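Local coordinates for mandelate racemase/muconate lactonizing protein (Thermobispora bispora, PDB 3VC5) that probably catalyses the magnesium-dependent dehydration of D-glucarate to 5-dehydro-4-deoxy-D-glucarate, as a member of the enolase superfamily, at residues 246-249 with 250-253; 324-327 with 328-332; 409-412 with 413-417. All coordinates share one frame; numbering follows the deposited sequence.

Each contact is a short helical stretch of about two turns, the second and third running to the C-terminal end of their helix. Contacts 1 and 2, on helices 246-255 and 318-330 of the barrel domain, have centres 27 Å apart. Contact 3, on helix 403-415, packs against the antiparallel sheet of the N-terminal domain, its centre 43 Å from that of contact 1 and 41 Å from that of contact 2. The side chain of Ser249 in contact 1 is about 11 Å from those of the magnesium-site residues Asp239 and Glu264; that of Ile324 in contact 2 is about 12 Å from those of Asn287, the third, and His338, the probable proton acceptor. Contact 2 alone reaches the second subunit.

Contact 1: residues 246-249 with 250-253; sequences VETS and IRVG
Polar contacts are led by Arg251, which folds back over Thr248, three residues earlier. A bend at chi3 (67°) in an otherwise extended side chain lays one face of the guanidinium over Thr248 CA. From there Arg251 NH2 makes a weak hydrogen bond of 3.4 Å to Thr248 OG1, while NH2 also lies 3.7 Å from Thr248 CG2. A water reinforces the pairing: it donates to Thr248 OG1 at 2.8 Å and accepts from Arg251 NH1 at 3.1 Å, meeting the guanidinium in plane at its edge. Thr248 OG1 is hydrogen-bonded as well to the C-terminal carboxylate of Trp441, so the hydroxyl links the chain terminus to the water it shares with Arg251. Glu247 stays beyond salt-bridge range, with OE1 4.6 Å from Arg251 NH1.

Apolar contact is confined mainly to Val246 and Ile250, which run side by side and touch through Val246 CG1 and Ile250 CD1 at 3.9 Å. Val246 also packs on helix 270-277.

Backbone bonds from Ile250, Arg251, Val252 and Gly253 to the carbonyls four residues earlier hold the turn; that from Gly253 N to Ser249 O is nearly straight (168°). Ser249 OG turns back to bond Thr245 O. This is the first part of helix 246-255, the crossover between parallel strands 236-239 and 262-264 in a beta-alpha-beta unit of the enolase-superfamily barrel.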
loop_
_atom_site.group_PDB
_atom_site.type_symbol
_atom_site.label_atom_id
_atom_site.label_comp_id
_atom_site.label_asym_id
_atom_site.label_seq_id
_atom_site.Cartn_x
_atom_site.Cartn_y
_atom_site.Cartn_z
ATOM N N VAL A 246 -12.770 17.169 26.422
ATOM C CA VAL A 246 -13.788 16.931 25.418
ATOM C C VAL A 246 -14.801 18.097 25.361
ATOM O O VAL A 246 -15.121 18.620 24.271
ATOM C CB VAL A 246 -14.505 15.588 25.717
ATOM C CG1 VAL A 246 -15.781 15.453 24.905
ATOM C CG2 VAL A 246 -13.535 14.415 25.425
ATOM N N GLU A 247 -15.278 18.511 26.522
ATOM C CA GLU A 247 -16.247 19.590 26.636
ATOM C C GLU A 247 -15.737 20.863 25.984
ATOM O O GLU A 247 -16.402 21.441 25.196
ATOM C CB GLU A 247 -16.604 19.822 28.113
ATOM C CG GLU A 247 -17.993 20.451 28.338
ATOM C CD GLU A 247 -18.258 21.047 29.755
ATOM O OE1 GLU A 247 -18.873 22.120 29.840
ATOM O OE2 GLU A 247 -17.881 20.449 30.772
ATOM N N THR A 248 -14.525 21.261 26.314
ATOM C CA THR A 248 -13.924 22.459 25.727
ATOM C C THR A 248 -13.750 22.339 24.225
ATOM O O THR A 248 -13.989 23.305 23.476
ATOM C CB THR A 248 -12.597 22.779 26.440
ATOM O OG1 THR A 248 -12.905 23.184 27.780
ATOM C CG2 THR A 248 -11.822 23.880 25.737
ATOM N N SER A 249 -13.299 21.166 23.785
ATOM C CA SER A 249 -13.099 20.942 22.366
ATOM C C SER A 249 -14.379 21.146 21.580
ATOM O O SER A 249 -14.355 21.698 20.476
ATOM C CB SER A 249 -12.573 19.531 22.088
ATOM O OG SER A 249 -11.339 19.345 22.753
ATOM N N ILE A 250 -15.489 20.645 22.118
ATOM C CA ILE A 250 -16.756 20.746 21.422
ATOM C C ILE A 250 -17.189 22.217 21.348
ATOM O O ILE A 250 -17.692 22.687 20.314
ATOM C CB ILE A 250 -17.834 19.857 22.076
ATOM C CG1 ILE A 250 -17.492 18.376 21.822
ATOM C CG2 ILE A 250 -19.197 20.202 21.509
ATOM C CD1 ILE A 250 -18.299 17.412 22.677
ATOM N N ARG A 251 -16.969 22.949 22.435
ATOM C CA ARG A 251 -17.387 24.345 22.491
ATOM C C ARG A 251 -16.572 25.127 21.463
ATOM O O ARG A 251 -17.121 25.933 20.716
ATOM C CB ARG A 251 -17.180 24.897 23.906
ATOM C CG ARG A 251 -17.670 26.321 24.128
ATOM C CD ARG A 251 -17.555 26.718 25.591
ATOM N NE ARG A 251 -16.157 26.820 26.013
ATOM C CZ ARG A 251 -15.574 26.008 26.894
ATOM N NH1 ARG A 251 -16.265 25.024 27.465
ATOM N NH2 ARG A 251 -14.298 26.186 27.214
ATOM N N VAL A 252 -15.267 24.857 21.385
ATOM C CA VAL A 252 -14.426 25.581 20.423
ATOM C C VAL A 252 -14.739 25.213 18.970
ATOM O O VAL A 252 -14.849 26.102 18.109
ATOM C CB VAL A 252 -12.925 25.395 20.711
ATOM C CG1 VAL A 252 -12.066 25.976 19.563
ATOM C CG2 VAL A 252 -12.571 26.062 22.040
ATOM N N GLY A 253 -14.853 23.912 18.686
ATOM C CA GLY A 253 -15.222 23.451 17.349
ATOM C C GLY A 253 -16.517 24.096 16.869
ATOM O O GLY A 253 -16.623 24.560 15.732
HETATM O O HOH W 1 -15.104 23.131 29.575
#

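Contact 2: residues 324-327 with 328-332; sequences IATL and CATFG
Thr326 O is gripped twice by Thr330, through the backbone N at 3.0 Å and through OG1 at 2.8 Å, the two donors arriving from opposite faces of the carbonyl plane. The side-chain bond is possible because Thr330 OG1 is anti to its own carbonyl carbon and beside the backbone N (chi1 -58°), directed back along the helix. Its approach is the more tilted, 34° from the plane of the accepting carbonyl. Thr326 sends its own hydroxyl outward instead, to a hydrogen bond with His323 of the second subunit.

A second carbonyl is met by an aromatic edge. Leu327 O accepts from Phe331 N at 3.3 Å, in the carbonyl plane, and also lies 3.2 Å from Phe331 CD2, in the plane of the ring. The same ring atom touches Leu327 CD2 at 4.0 Å as the two side chains pass at an angle. Phe331 is where the backbone leaves helical geometry, and Gly332, with positive phi, is the C-prime residue of a Schellman motif: Gly332 N bonds Ala329 O and Ile333 N bonds Cys328 O, closing helix 318-330 ahead of strand 334-337.

On the inward side, Cys328 SG lies 4.2 Å from Ile324 CG2, and both residues pack against Leu308 of strand 307-310; Cys328 and Ala325 also rest on Leu335 of strand 334-337. Regular helix bonds run from Cys328 N to Ile324 O and from Ala329 N to Ala325 O. On the dimer side, the Phe331 ring stacks with Phe331 of the second subunit, Leu327 packs on Leu327 of that subunit, and Thr330 reaches its Pro297.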
loop_
_atom_site.group_PDB
_atom_site.type_symbol
_atom_site.label_atom_id
_atom_site.label_comp_id
_atom_site.label_asym_id
_atom_site.label_seq_id
_atom_site.Cartn_x
_atom_site.Cartn_y
_atom_site.Cartn_z
ATOM N N ILE A 324 -0.107 3.140 3.506
ATOM C CA ILE A 324 -1.072 3.715 4.468
ATOM C C ILE A 324 -2.005 4.734 3.837
ATOM O O ILE A 324 -3.190 4.801 4.188
ATOM C CB ILE A 324 -0.370 4.216 5.746
ATOM C CG1 ILE A 324 0.381 3.062 6.419
ATOM C CG2 ILE A 324 -1.364 4.921 6.696
ATOM C CD1 ILE A 324 -0.490 1.886 6.848
ATOM N N ALA A 325 -1.493 5.550 2.913
ATOM C CA ALA A 325 -2.357 6.486 2.220
ATOM C C ALA A 325 -3.474 5.724 1.488
ATOM O O ALA A 325 -4.644 6.147 1.512
ATOM C CB ALA A 325 -1.545 7.365 1.219
ATOM N N THR A 326 -3.141 4.628 0.818
ATOM C CA THR A 326 -4.169 3.831 0.112
ATOM C C THR A 326 -5.210 3.312 1.115
ATOM O O THR A 326 -6.439 3.325 0.848
ATOM C CB THR A 326 -3.505 2.608 -0.624
ATOM O OG1 THR A 326 -2.703 3.122 -1.682
ATOM C CG2 THR A 326 -4.576 1.622 -1.192
ATOM N N LEU A 327 -4.715 2.893 2.279
ATOM C CA LEU A 327 -5.595 2.304 3.291
ATOM C C LEU A 327 -6.561 3.399 3.756
ATOM O O LEU A 327 -7.784 3.213 3.761
ATOM C CB LEU A 327 -4.775 1.769 4.462
ATOM C CG LEU A 327 -5.507 1.127 5.638
ATOM C CD1 LEU A 327 -4.513 0.257 6.394
ATOM C CD2 LEU A 327 -6.159 2.204 6.560
ATOM N N CYS A 328 -6.019 4.571 4.068
ATOM C CA CYS A 328 -6.871 5.668 4.528
ATOM C C CYS A 328 -7.922 6.048 3.488
ATOM O O CYS A 328 -9.108 6.162 3.812
ATOM C CB CYS A 328 -6.032 6.896 4.927
ATOM S SG CYS A 328 -5.153 6.636 6.494
ATOM N N ALA A 329 -7.498 6.253 2.243
ATOM C CA ALA A 329 -8.432 6.630 1.182
ATOM C C ALA A 329 -9.588 5.630 1.085
ATOM O O ALA A 329 -10.752 6.028 0.924
ATOM C CB ALA A 329 -7.709 6.768 -0.168
ATOM N N THR A 330 -9.260 4.345 1.175
ATOM C CA THR A 330 -10.258 3.257 1.138
ATOM C C THR A 330 -11.348 3.439 2.196
ATOM O O THR A 330 -12.532 3.186 1.938
ATOM C CB THR A 330 -9.573 1.859 1.273
ATOM O OG1 THR A 330 -8.620 1.691 0.212
ATOM C CG2 THR A 330 -10.617 0.712 1.235
ATOM N N PHE A 331 -10.945 3.888 3.378
ATOM C CA PHE A 331 -11.869 4.062 4.496
ATOM C C PHE A 331 -12.403 5.463 4.624
ATOM O O PHE A 331 -13.103 5.769 5.578
ATOM C CB PHE A 331 -11.214 3.587 5.803
ATOM C CG PHE A 331 -11.049 2.104 5.873
ATOM C CD1 PHE A 331 -12.029 1.300 6.454
ATOM C CD2 PHE A 331 -9.934 1.488 5.326
ATOM C CE1 PHE A 331 -11.874 -0.073 6.509
ATOM C CE2 PHE A 331 -9.779 0.117 5.381
ATOM C CZ PHE A 331 -10.755 -0.679 5.964
ATOM N N GLY A 332 -12.096 6.313 3.648
ATOM C CA GLY A 332 -12.625 7.685 3.643
ATOM C C GLY A 332 -11.877 8.648 4.557
ATOM O O GLY A 332 -12.376 9.741 4.862
#

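Contact 3: residues 409-412 with 413-417; sequences MHEQ and YERCG
Charge pairing joins Glu411 to Arg415, one helical turn later, in a side-on salt bridge. Arg415 NE reaches both carboxylate oxygens, Glu411 OE1 and OE2, at 3.1 Å each, and its bond to OE2 is the straighter at 163°. Arg415 NH2 adds a 2.9 Å bond to the syn lone pair of Glu411 OE1. Glu411 OE1 thus accepts from two nitrogens, although the carboxylate and guanidinium planes are 48° apart rather than coplanar. The Glu411 chain bends at chi2 (-82°), which turns its carboxylate along the helix toward the arginine, and Arg415 bends at chi2 to meet it.

Aliphatic carbons cover two flat groups. Gln412 CG lies over one face of the Arg415 guanidinium, offset toward the rim and 3.8 Å from NH2, with the two side chains running alongside each other. Glu414 CG sits over one face of the His410 ring, and Glu414 OE2 comes 3.6 Å from His410 CE1. The polar ends of His410 and Gln412 are hydrogen-bonded outside the helix, His410 ND1 to Pro32 O and Gln412 NE2 to Ala34 O. They tie the final turns of helix 403-415 to strand 25-36 of the antiparallel sheet in the N-terminal domain, on which Met409 and Tyr413 also pack.

Backbone bonds run from Tyr413 N to Met409 O and from Glu414 N to His410 O, each 3.0 Å. Farther along they weaken: Arg415 N has only weak bonds to Glu411 O and Gln412 O. The chain then turns at Gly417, which has positive phi, while Arg419 bonds the carbonyls of Tyr413 and Glu414 and makes a cation-pi contact with the Tyr413 ring.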
loop_
_atom_site.group_PDB
_atom_site.type_symbol
_atom_site.label_atom_id
_atom_site.label_comp_id
_atom_site.label_asym_id
_atom_site.label_seq_id
_atom_site.Cartn_x
_atom_site.Cartn_y
_atom_site.Cartn_z
ATOM N N MET A 409 27.310 21.578 11.029
ATOM C CA MET A 409 26.206 21.229 11.931
ATOM C C MET A 409 26.577 20.125 12.875
ATOM O O MET A 409 26.038 20.054 13.971
ATOM C CB MET A 409 24.935 20.844 11.189
ATOM C CG MET A 409 24.241 21.987 10.501
ATOM S SD MET A 409 22.558 21.454 10.124
ATOM C CE MET A 409 22.080 22.849 9.079
ATOM N N HIS A 410 27.491 19.249 12.461
ATOM C CA HIS A 410 27.946 18.208 13.381
ATOM C C HIS A 410 28.765 18.815 14.537
ATOM O O HIS A 410 28.645 18.392 15.692
ATOM C CB HIS A 410 28.769 17.130 12.666
ATOM C CG HIS A 410 29.278 16.083 13.596
ATOM N ND1 HIS A 410 28.454 15.200 14.271
ATOM C CD2 HIS A 410 30.544 15.760 13.964
ATOM C CE1 HIS A 410 29.190 14.390 15.012
ATOM N NE2 HIS A 410 30.458 14.709 14.846
ATOM N N GLU A 411 29.584 19.824 14.222
ATOM C CA GLU A 411 30.356 20.490 15.249
ATOM C C GLU A 411 29.391 21.181 16.224
ATOM O O GLU A 411 29.612 21.158 17.438
ATOM C CB GLU A 411 31.313 21.510 14.622
ATOM C CG GLU A 411 32.378 22.095 15.603
ATOM C CD GLU A 411 31.822 23.229 16.459
ATOM O OE1 GLU A 411 30.861 23.918 15.993
ATOM O OE2 GLU A 411 32.326 23.431 17.604
ATOM N N GLN A 412 28.303 21.754 15.703
ATOM C CA GLN A 412 27.310 22.381 16.575
ATOM C C GLN A 412 26.718 21.327 17.514
ATOM O O GLN A 412 26.550 21.573 18.699
ATOM C CB GLN A 412 26.224 23.051 15.726
ATOM C CG GLN A 412 26.763 24.324 15.060
ATOM C CD GLN A 412 25.844 25.008 14.055
ATOM O OE1 GLN A 412 26.195 26.097 13.568
ATOM N NE2 GLN A 412 24.703 24.386 13.703
ATOM N N TYR A 413 26.349 20.167 16.967
ATOM C CA TYR A 413 25.857 19.067 17.808
ATOM C C TYR A 413 26.825 18.758 18.940
ATOM O O TYR A 413 26.418 18.612 20.104
ATOM C CB TYR A 413 25.647 17.803 16.954
ATOM C CG TYR A 413 25.259 16.607 17.784
ATOM C CD1 TYR A 413 23.935 16.389 18.136
ATOM C CD2 TYR A 413 26.231 15.718 18.234
ATOM C CE1 TYR A 413 23.571 15.264 18.920
ATOM C CE2 TYR A 413 25.894 14.609 19.017
ATOM C CZ TYR A 413 24.566 14.400 19.358
ATOM O OH TYR A 413 24.250 13.305 20.133
ATOM N N GLU A 414 28.109 18.647 18.606
ATOM C CA GLU A 414 29.100 18.267 19.616
ATOM C C GLU A 414 29.052 19.184 20.840
ATOM O O GLU A 414 29.146 18.705 21.969
ATOM C CB GLU A 414 30.526 18.183 19.038
ATOM C CG GLU A 414 30.749 16.957 18.140
ATOM C CD GLU A 414 30.604 15.622 18.893
ATOM O OE1 GLU A 414 31.387 15.364 19.830
ATOM O OE2 GLU A 414 29.710 14.820 18.539
ATOM N N ARG A 415 28.898 20.490 20.635
ATOM C CA ARG A 415 28.971 21.410 21.777
ATOM C C ARG A 415 27.679 22.105 22.164
ATOM O O ARG A 415 27.709 23.000 22.988
ATOM C CB ARG A 415 30.075 22.444 21.565
ATOM C CG ARG A 415 30.148 22.954 20.177
ATOM C CD ARG A 415 29.428 24.262 19.988
ATOM N NE ARG A 415 29.725 24.831 18.675
ATOM C CZ ARG A 415 29.059 25.847 18.123
ATOM N NH1 ARG A 415 28.068 26.457 18.779
ATOM N NH2 ARG A 415 29.400 26.266 16.923
ATOM N N CYS A 416 26.532 21.653 21.649
ATOM C CA CYS A 416 25.301 22.406 21.869
ATOM C C CYS A 416 24.685 22.124 23.239
ATOM O O CYS A 416 23.783 22.851 23.690
ATOM C CB CYS A 416 24.299 22.129 20.750
ATOM S SG CYS A 416 23.452 20.520 20.899
ATOM N N GLY A 417 25.161 21.069 23.895
ATOM C CA GLY A 417 24.735 20.761 25.259
ATOM C C GLY A 417 23.359 20.129 25.353
ATOM O O GLY A 417 22.805 20.023 26.453
#